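Local coordinates for adhesion G-protein coupled receptor G6 (Danio rerio, PDB 6V55) that is an adhesion G-protein-coupled receptor linked to myelination, whose calcium-binding extracellular region probably senses adhesive partners and conveys their binding to the membrane-spanning part, at residues E53-R62 and Q469-N480. Residues are numbered along the deposited sequence; the frame is centred on the assembly and turned at random.
Sequences EEAQGCIYDR and QYVPCFPYKDRN. With CA (calcium ion), chain C; NAG (2-acetamido-2-deoxy-beta-D-glucopyranose), chain N; NAG (2-acetamido-2-deoxy-beta-D-glucopyranose), chain K.
K477 lies across the ring of Y60, its CE 3.6 Å from the ring centroid and 1° off the normal, so that the polarised CH2 rests squarely over the pi cloud. K477 NZ follows as a cation-pi partner, 4.2 Å from the Y60 centroid, and the lysine and E53 reach toward each other from opposite directions. The bends at chi3 and chi4 keep the ammonium over the ring while turning it to the carboxylate, where K477 NZ gives a salt-bridging hydrogen bond of 3.0 Å to the syn lone pair of E53 OE2. E53, with CG anti to its nitrogen (chi1 170°) and an extended chain, is long enough to divide its oxygens: OE1 binds calcium at 2.5 Å, while OE2 is left for the lysine. D98 repeats this double role, binding calcium and pairing with K477, and D61 grips the ion with both oxygens.

P472 and Y60 lie alongside each other, pointing opposite ways, with P472 CB 3.6 Å from Y60 CE1; a rigid ring suits this flat neighbour. With an alanine at Y60, K477 would probably lose its aromatic platform and be freer to swing, and a gap would open beside P472. Farther along, the branched I59 packs against strand 468-472, its CB 3.4 Å from Y470 O and its CD1 3.8 Å from OD1 of the glycosylated N480.

The contact thus joins the CUB-domain loop that supplies calcium ligands E53 and D61 to the edge strand and following turn of a three-stranded sheet some 400 residues on. Because the lysine's carboxylate partners are also calcium ligands, the ion probably fixes where they stand, coupling its salt bridges to the metal site.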
# COMPACT_ATOMS: atom_id res chain seq x y z
N GLU A 53 4.07 5.92 -9.36
CA GLU A 53 5.09 6.91 -9.70
C GLU A 53 6.46 6.37 -9.28
O GLU A 53 6.64 5.96 -8.14
CB GLU A 53 4.79 8.22 -8.99
CG GLU A 53 5.90 9.22 -9.07
CD GLU A 53 5.62 10.51 -8.30
OE1 GLU A 53 4.77 10.52 -7.39
OE2 GLU A 53 6.27 11.54 -8.61
N GLU A 54 7.40 6.31 -10.22
CA GLU A 54 8.69 5.74 -9.88
C GLU A 54 9.60 6.77 -9.21
O GLU A 54 9.52 7.97 -9.50
CB GLU A 54 9.37 5.14 -11.12
CG GLU A 54 10.33 3.98 -10.76
CD GLU A 54 11.10 3.42 -11.95
OE1 GLU A 54 11.72 2.33 -11.80
OE2 GLU A 54 11.05 4.06 -13.02
N ALA A 55 10.44 6.29 -8.29
CA ALA A 55 11.45 7.10 -7.62
C ALA A 55 12.55 6.19 -7.09
O ALA A 55 12.32 5.02 -6.79
CB ALA A 55 10.87 7.92 -6.47
N GLN A 56 13.75 6.77 -6.96
CA GLN A 56 14.88 6.08 -6.34
C GLN A 56 14.60 5.89 -4.86
O GLN A 56 14.37 6.87 -4.13
CB GLN A 56 16.16 6.88 -6.54
CG GLN A 56 16.87 6.61 -7.87
CD GLN A 56 17.49 5.22 -7.94
OE1 GLN A 56 18.30 4.85 -7.09
NE2 GLN A 56 17.09 4.44 -8.94
N GLY A 57 14.60 4.64 -4.40
CA GLY A 57 14.21 4.34 -3.04
C GLY A 57 12.72 4.45 -2.78
O GLY A 57 12.33 4.46 -1.60
N CYS A 58 11.91 4.55 -3.84
CA CYS A 58 10.44 4.62 -3.80
C CYS A 58 9.93 5.77 -2.91
O CYS A 58 8.90 5.65 -2.23
CB CYS A 58 9.86 3.25 -3.42
SG CYS A 58 9.82 2.01 -4.84
N ILE A 59 10.66 6.90 -2.91
CA ILE A 59 10.42 7.95 -1.92
C ILE A 59 9.30 8.91 -2.32
O ILE A 59 9.03 9.86 -1.57
CB ILE A 59 11.69 8.78 -1.64
CG1 ILE A 59 12.09 9.62 -2.85
CG2 ILE A 59 12.86 7.89 -1.24
CD1 ILE A 59 12.88 10.85 -2.47
N TYR A 60 8.64 8.68 -3.46
CA TYR A 60 7.52 9.53 -3.86
C TYR A 60 6.20 8.82 -3.54
O TYR A 60 5.57 9.15 -2.53
CB TYR A 60 7.60 9.89 -5.35
CG TYR A 60 8.72 10.85 -5.72
CD1 TYR A 60 9.40 11.57 -4.76
CD2 TYR A 60 9.08 11.04 -7.06
CE1 TYR A 60 10.42 12.44 -5.10
CE2 TYR A 60 10.10 11.90 -7.41
CZ TYR A 60 10.76 12.60 -6.42
OH TYR A 60 11.77 13.48 -6.76
N ASP A 61 5.78 7.85 -4.35
CA ASP A 61 4.66 6.99 -3.99
C ASP A 61 5.20 5.59 -3.78
O ASP A 61 5.99 5.11 -4.59
CB ASP A 61 3.59 6.92 -5.08
CG ASP A 61 3.12 8.28 -5.55
OD1 ASP A 61 3.38 9.26 -4.82
OD2 ASP A 61 2.50 8.38 -6.63
N ARG A 62 4.76 4.91 -2.72
CA ARG A 62 5.23 3.55 -2.48
C ARG A 62 4.08 2.68 -1.97
O ARG A 62 3.13 3.17 -1.36
CB ARG A 62 6.40 3.51 -1.48
CG ARG A 62 6.07 4.00 -0.09
CD ARG A 62 7.20 3.68 0.91
NE ARG A 62 8.46 4.31 0.56
CZ ARG A 62 9.47 4.54 1.40
NH1 ARG A 62 9.39 4.19 2.69
NH2 ARG A 62 10.57 5.14 0.95
N GLN A 469 15.33 9.29 6.47
CA GLN A 469 14.38 9.19 5.36
C GLN A 469 14.40 10.44 4.51
O GLN A 469 14.61 11.54 5.01
CB GLN A 469 12.97 8.98 5.88
CG GLN A 469 12.84 7.72 6.64
CD GLN A 469 12.27 6.61 5.80
OE1 GLN A 469 12.19 6.70 4.56
NE2 GLN A 469 11.87 5.53 6.47
N TYR A 470 14.09 10.28 3.22
CA TYR A 470 14.09 11.38 2.26
C TYR A 470 12.70 11.50 1.67
O TYR A 470 12.09 10.48 1.31
CB TYR A 470 15.13 11.16 1.16
CG TYR A 470 16.53 11.12 1.69
CD1 TYR A 470 17.10 9.92 2.11
CD2 TYR A 470 17.29 12.28 1.79
CE1 TYR A 470 18.37 9.87 2.63
CE2 TYR A 470 18.58 12.25 2.29
CZ TYR A 470 19.11 11.03 2.70
OH TYR A 470 20.39 10.96 3.21
N VAL A 471 12.19 12.72 1.60
CA VAL A 471 10.90 13.01 0.96
C VAL A 471 11.14 14.12 -0.07
O VAL A 471 12.18 14.80 -0.03
CB VAL A 471 9.83 13.42 2.00
CG1 VAL A 471 9.56 12.30 3.01
CG2 VAL A 471 10.22 14.69 2.66
N PRO A 472 10.21 14.30 -1.02
CA PRO A 472 10.36 15.41 -1.97
C PRO A 472 10.13 16.78 -1.37
O PRO A 472 9.31 16.96 -0.47
CB PRO A 472 9.28 15.11 -3.02
CG PRO A 472 8.37 14.14 -2.38
CD PRO A 472 9.29 13.30 -1.59
N CYS A 473 10.88 17.75 -1.90
CA CYS A 473 10.67 19.14 -1.54
C CYS A 473 9.33 19.60 -2.10
O CYS A 473 9.05 19.41 -3.29
CB CYS A 473 11.80 20.02 -2.08
SG CYS A 473 13.39 19.87 -1.23
N PHE A 474 8.48 20.16 -1.24
CA PHE A 474 7.20 20.69 -1.69
C PHE A 474 7.41 22.07 -2.29
O PHE A 474 8.02 22.92 -1.64
CB PHE A 474 6.22 20.76 -0.52
CG PHE A 474 4.86 21.25 -0.92
CD1 PHE A 474 3.99 20.40 -1.59
CD2 PHE A 474 4.46 22.56 -0.67
CE1 PHE A 474 2.73 20.83 -1.97
CE2 PHE A 474 3.20 23.01 -1.06
CZ PHE A 474 2.33 22.14 -1.71
N PRO A 475 6.90 22.35 -3.49
CA PRO A 475 6.17 21.48 -4.42
C PRO A 475 6.89 21.12 -5.72
O PRO A 475 6.25 20.53 -6.60
CB PRO A 475 4.95 22.31 -4.77
CG PRO A 475 5.54 23.69 -4.85
CD PRO A 475 6.68 23.77 -3.83
N TYR A 476 8.17 21.45 -5.87
CA TYR A 476 8.79 21.26 -7.18
C TYR A 476 9.49 19.92 -7.33
O TYR A 476 9.72 19.49 -8.47
CB TYR A 476 9.73 22.44 -7.46
CG TYR A 476 8.94 23.72 -7.50
CD1 TYR A 476 7.84 23.86 -8.35
CD2 TYR A 476 9.27 24.80 -6.68
CE1 TYR A 476 7.08 25.04 -8.40
CE2 TYR A 476 8.53 25.97 -6.72
CZ TYR A 476 7.44 26.09 -7.58
OH TYR A 476 6.71 27.26 -7.61
N LYS A 477 9.84 19.28 -6.20
CA LYS A 477 10.45 17.94 -6.11
C LYS A 477 11.80 17.82 -6.82
O LYS A 477 12.21 16.70 -7.15
CB LYS A 477 9.54 16.82 -6.61
CG LYS A 477 8.12 16.80 -6.10
CD LYS A 477 7.34 15.77 -6.93
CE LYS A 477 7.35 14.38 -6.35
NZ LYS A 477 6.05 13.68 -6.53
N ASP A 478 12.50 18.94 -7.06
CA ASP A 478 13.79 18.88 -7.74
C ASP A 478 14.85 18.28 -6.84
O ASP A 478 15.70 17.52 -7.31
CB ASP A 478 14.25 20.27 -8.20
CG ASP A 478 13.13 21.13 -8.78
OD1 ASP A 478 12.97 22.28 -8.30
OD2 ASP A 478 12.43 20.69 -9.74
N ARG A 479 14.81 18.61 -5.54
CA ARG A 479 15.71 18.08 -4.53
C ARG A 479 14.90 17.50 -3.37
O ARG A 479 13.66 17.52 -3.38
CB ARG A 479 16.72 19.15 -4.04
CG ARG A 479 17.29 20.06 -5.14
CD ARG A 479 18.45 20.92 -4.65
NE ARG A 479 19.74 20.23 -4.69
CZ ARG A 479 20.91 20.82 -4.44
NH1 ARG A 479 20.96 22.11 -4.13
NH2 ARG A 479 22.04 20.12 -4.50
N ASN A 480 15.60 16.95 -2.38
CA ASN A 480 15.01 16.26 -1.24
C ASN A 480 15.14 17.06 0.06
O ASN A 480 16.01 17.91 0.22
CB ASN A 480 15.69 14.92 -0.96
CG ASN A 480 15.75 14.02 -2.15
OD1 ASN A 480 14.85 14.00 -2.98
ND2 ASN A 480 16.85 13.24 -2.22
CA CA C . 2.62 11.10 -6.36
C1 NAG N . 17.22 12.25 -3.21
C2 NAG N . 18.62 12.53 -3.80
C3 NAG N . 19.06 11.38 -4.73
C4 NAG N . 18.93 10.01 -4.07
C5 NAG N . 17.55 9.81 -3.44
C6 NAG N . 17.48 8.55 -2.59
C7 NAG N . 18.95 14.97 -3.93
C8 NAG N . 18.93 16.17 -4.83
N2 NAG N . 18.64 13.80 -4.51
O3 NAG N . 20.42 11.59 -5.11
O4 NAG N . 19.16 8.97 -5.03
O5 NAG N . 17.22 10.91 -2.57
O6 NAG N . 16.29 8.46 -1.82
O7 NAG N . 19.23 15.05 -2.73
C1 NAG K . 21.66 19.12 -0.29
C2 NAG K . 21.64 17.68 0.28
C3 NAG K . 23.06 17.20 0.60
C4 NAG K . 23.99 17.35 -0.61
C5 NAG K . 23.96 18.80 -1.11
C6 NAG K . 24.80 19.04 -2.35
C7 NAG K . 19.69 16.81 1.47
C8 NAG K . 18.87 16.85 2.73
N2 NAG K . 20.77 17.60 1.44
O3 NAG K . 23.04 15.83 1.00
O4 NAG K . 25.32 16.94 -0.29
O5 NAG K . 22.60 19.19 -1.42
O6 NAG K . 24.10 18.77 -3.56
O7 NAG K . 19.40 16.07 0.53
O HOH W 1 0.31 11.61 -5.39